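Local coordinates for protein succinylglutamate desuccinylase (Chromobacterium violaceum, PDB 1YW4) that probably hydrolyses N-succinylglutamate to glutamate and succinate with the help of a bound zinc ion, the last step of arginine breakdown by the AST pathway, at residues A[144-149]-A[209-214]. Residues are numbered along the deposited sequence; the frame is centred on the assembly and turned at random.
Sequences LHYDLH and DAFTLE. With ZN (zinc ion), chain C.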
ATOM      1  N   LEU A 144      14.960 -19.667 -12.700  1.00 16.94           N
ATOM      2  CA  LEU A 144      14.850 -19.455 -11.262  1.00 15.73           C
ATOM      3  C   LEU A 144      16.182 -19.202 -10.562  1.00 14.81           C
ATOM      4  O   LEU A 144      17.142 -19.944 -10.747  1.00 14.79           O
ATOM      5  CB  LEU A 144      14.174 -20.673 -10.626  1.00 14.92           C
ATOM      6  CG  LEU A 144      12.821 -21.097 -11.204  1.00 13.50           C
ATOM      7  CD1 LEU A 144      12.411 -22.442 -10.606  1.00 16.97           C
ATOM      8  CD2 LEU A 144      11.781 -20.040 -10.906  1.00 13.15           C
ATOM      9  N   HIS A 145      16.211 -18.159  -9.742  1.00 12.93           N
ATOM     10  CA  HIS A 145      17.403 -17.780  -9.002  1.00 11.84           C
ATOM     11  C   HIS A 145      17.114 -17.527  -7.526  1.00 10.16           C
ATOM     12  O   HIS A 145      16.315 -16.660  -7.185  1.00 11.53           O
ATOM     13  CB  HIS A 145      18.014 -16.519  -9.612  1.00  8.55           C
ATOM     14  CG  HIS A 145      19.192 -15.996  -8.852  1.00  9.30           C
ATOM     15  ND1 HIS A 145      19.976 -16.798  -8.049  1.00 11.81           N
ATOM     16  CD2 HIS A 145      19.743 -14.761  -8.801  1.00  9.94           C
ATOM     17  CE1 HIS A 145      20.960 -16.077  -7.540  1.00  9.30           C
ATOM     18  NE2 HIS A 145      20.841 -14.840  -7.981  1.00  9.96           N
ATOM     19  N   TYR A 146      17.758 -18.294  -6.658  1.00  9.13           N
ATOM     20  CA  TYR A 146      17.581 -18.115  -5.229  1.00  8.73           C
ATOM     21  C   TYR A 146      18.954 -17.795  -4.675  1.00  9.10           C
ATOM     22  O   TYR A 146      19.886 -18.604  -4.747  1.00  9.45           O
ATOM     23  CB  TYR A 146      17.029 -19.383  -4.578  1.00 11.23           C
ATOM     24  CG  TYR A 146      15.732 -19.841  -5.203  1.00 13.54           C
ATOM     25  CD1 TYR A 146      14.556 -19.101  -5.047  1.00 13.77           C
ATOM     26  CD2 TYR A 146      15.696 -20.983  -6.000  1.00 14.06           C
ATOM     27  CE1 TYR A 146      13.372 -19.489  -5.680  1.00 17.60           C
ATOM     28  CE2 TYR A 146      14.525 -21.382  -6.636  1.00 18.24           C
ATOM     29  CZ  TYR A 146      13.369 -20.633  -6.475  1.00 19.30           C
ATOM     30  OH  TYR A 146      12.216 -21.021  -7.118  1.00 20.58           O
ATOM     31  N   ASP A 147      19.081 -16.569  -4.186  1.00 10.33           N
ATOM     32  CA  ASP A 147      20.322 -16.115  -3.597  1.00 11.53           C
ATOM     33  C   ASP A 147      20.090 -16.353  -2.103  1.00 10.33           C
ATOM     34  O   ASP A 147      19.267 -15.690  -1.473  1.00 12.96           O
ATOM     35  CB  ASP A 147      20.545 -14.637  -3.923  1.00 10.71           C
ATOM     36  CG  ASP A 147      21.871 -14.135  -3.411  1.00 13.34           C
ATOM     37  OD1 ASP A 147      22.810 -14.965  -3.328  1.00 11.59           O
ATOM     38  OD2 ASP A 147      21.970 -12.927  -3.100  1.00 10.59           O
ATOM     39  N   LEU A 148      20.811 -17.332  -1.567  1.00 10.56           N
ATOM     40  CA  LEU A 148      20.691 -17.768  -0.177  1.00 10.57           C
ATOM     41  C   LEU A 148      21.560 -17.020   0.836  1.00  9.89           C
ATOM     42  O   LEU A 148      22.773 -16.968   0.694  1.00  9.68           O
ATOM     43  CB  LEU A 148      21.001 -19.266  -0.111  1.00  9.97           C
ATOM     44  CG  LEU A 148      20.412 -20.092  -1.260  1.00 10.69           C
ATOM     45  CD1 LEU A 148      20.693 -21.590  -1.058  1.00 11.82           C
ATOM     46  CD2 LEU A 148      18.909 -19.844  -1.318  1.00 13.68           C
ATOM     47  N   HIS A 149      20.920 -16.483   1.874  1.00  9.00           N
ATOM     48  CA  HIS A 149      21.601 -15.718   2.908  1.00 11.76           C
ATOM     49  C   HIS A 149      21.157 -16.109   4.319  1.00 11.81           C
ATOM     50  O   HIS A 149      20.146 -16.792   4.502  1.00 11.64           O
ATOM     51  CB  HIS A 149      21.294 -14.219   2.732  1.00 10.48           C
ATOM     52  CG  HIS A 149      21.843 -13.620   1.473  1.00 11.59           C
ATOM     53  ND1 HIS A 149      22.881 -12.713   1.473  1.00 13.22           N
ATOM     54  CD2 HIS A 149      21.480 -13.772   0.177  1.00 10.69           C
ATOM     55  CE1 HIS A 149      23.134 -12.331   0.235  1.00 12.25           C
ATOM     56  NE2 HIS A 149      22.297 -12.959  -0.572  1.00 14.27           N
ATOM     57  N   ASP A 209      12.999 -15.200 -12.454  1.00 17.49           N
ATOM     58  CA  ASP A 209      12.277 -15.110 -11.193  1.00 17.81           C
ATOM     59  C   ASP A 209      13.338 -15.297 -10.124  1.00 16.19           C
ATOM     60  O   ASP A 209      13.706 -16.415  -9.784  1.00 14.78           O
ATOM     61  CB  ASP A 209      11.216 -16.200 -11.122  1.00 18.42           C
ATOM     62  CG  ASP A 209      10.143 -16.012 -12.173  1.00 20.86           C
ATOM     63  OD1 ASP A 209       9.523 -14.934 -12.190  1.00 20.18           O
ATOM     64  OD2 ASP A 209       9.931 -16.931 -12.982  1.00 22.51           O
ATOM     65  N   ALA A 210      13.838 -14.179  -9.616  1.00 16.70           N
ATOM     66  CA  ALA A 210      14.910 -14.198  -8.632  1.00 15.77           C
ATOM     67  C   ALA A 210      14.495 -13.667  -7.266  1.00 15.99           C
ATOM     68  O   ALA A 210      13.703 -12.731  -7.166  1.00 15.68           O
ATOM     69  CB  ALA A 210      16.085 -13.395  -9.174  1.00 15.77           C
ATOM     70  N   PHE A 211      15.041 -14.269  -6.217  1.00 15.16           N
ATOM     71  CA  PHE A 211      14.728 -13.840  -4.866  1.00 15.41           C
ATOM     72  C   PHE A 211      15.958 -13.923  -3.959  1.00 14.03           C
ATOM     73  O   PHE A 211      16.855 -14.729  -4.186  1.00 11.47           O
ATOM     74  CB  PHE A 211      13.623 -14.723  -4.259  1.00 18.12           C
ATOM     75  CG  PHE A 211      12.449 -14.962  -5.175  1.00 20.18           C
ATOM     76  CD1 PHE A 211      12.486 -15.976  -6.124  1.00 20.91           C
ATOM     77  CD2 PHE A 211      11.316 -14.160  -5.101  1.00 22.56           C
ATOM     78  CE1 PHE A 211      11.413 -16.190  -6.992  1.00 20.36           C
ATOM     79  CE2 PHE A 211      10.235 -14.365  -5.968  1.00 24.02           C
ATOM     80  CZ  PHE A 211      10.290 -15.385  -6.913  1.00 23.12           C
ATOM     81  N   THR A 212      15.999 -13.066  -2.947  1.00 14.61           N
ATOM     82  CA  THR A 212      17.069 -13.106  -1.960  1.00 14.89           C
ATOM     83  C   THR A 212      16.352 -13.826  -0.812  1.00 15.43           C
ATOM     84  O   THR A 212      15.259 -13.406  -0.410  1.00 15.38           O
ATOM     85  CB  THR A 212      17.484 -11.690  -1.474  1.00 15.66           C
ATOM     86  OG1 THR A 212      18.048 -10.942  -2.558  1.00 17.40           O
ATOM     87  CG2 THR A 212      18.503 -11.794  -0.351  1.00 14.07           C
ATOM     88  N   LEU A 213      16.930 -14.918  -0.316  1.00 14.33           N
ATOM     89  CA  LEU A 213      16.320 -15.673   0.780  1.00 15.07           C
ATOM     90  C   LEU A 213      17.122 -15.581   2.074  1.00 14.05           C
ATOM     91  O   LEU A 213      18.267 -16.000   2.124  1.00 14.69           O
ATOM     92  CB  LEU A 213      16.166 -17.157   0.414  1.00 15.66           C
ATOM     93  CG  LEU A 213      15.381 -17.511  -0.857  1.00 16.97           C
ATOM     94  CD1 LEU A 213      15.222 -19.027  -0.980  1.00 14.50           C
ATOM     95  CD2 LEU A 213      14.039 -16.834  -0.824  1.00 14.74           C
ATOM     96  N   GLU A 214      16.515 -15.008   3.109  1.00 16.30           N
ATOM     97  CA  GLU A 214      17.144 -14.901   4.427  1.00 15.57           C
ATOM     98  C   GLU A 214      16.584 -16.115   5.150  1.00 14.78           C
ATOM     99  O   GLU A 214      15.446 -16.094   5.613  1.00 16.42           O
ATOM    100  CB  GLU A 214      16.706 -13.611   5.124  1.00 17.40           C
ATOM    101  CG  GLU A 214      17.334 -12.340   4.567  1.00 19.65           C
ATOM    102  CD  GLU A 214      18.830 -12.259   4.841  1.00 22.63           C
ATOM    103  OE1 GLU A 214      19.272 -12.780   5.882  1.00 22.70           O
ATOM    104  OE2 GLU A 214      19.556 -11.661   4.026  1.00 22.25           O
TER
HETATM  105 ZN    ZN C 501      23.663 -11.803   3.471  1.00 28.91          ZN
HETATM  106  O   HOH W   1      20.493 -10.926  -3.815  1.00  9.78           O
HETATM  107  O   HOH W   2      22.076 -11.488   5.147  1.00 15.54           O
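With CG of His149 anti to its carbonyl carbon (chi1 -66°) and the chain of Glu214 bent at chi2 (-68°), the carboxylate slants across His149, Glu214 OE2 lying 3.4 Å from His149 CB. Histidine suits this place because its two ring nitrogens serve two partners: His149 ND1 binds zinc at 2.3 Å, while His149 NE2 donates to Asp147 OD2 at 2.5 Å, approaching well out of the carboxylate plane. This short, nearly straight bond and the zinc bond together help fix the ring's rotation, and the carboxylate may make ND1 a better donor to the metal. Aspartate has oxygens to share: OD2 also accepts from a water that bridges to Thr212 OG1, OD1 pairs with Ser52 OG. Threonine offers both a hydroxyl, bonded also to Ser199 OG, and a methyl, CG2, 3.6 Å from His149 CD2. Strands 143-151 and 209-215 are parallel neighbours within the AspA/AstE catalytic domain, joined here by five backbone hydrogen bonds; the first supplies His149 to the zinc beside His56 and Glu59, the second brings Glu214 OE2 to a zinc-bound water that donates to it, consistent with its predicted catalytic role. On the other face Tyr146 and Phe211 touch by their rims, and apolar Phe211 and Leu213 suit packing on Leu180.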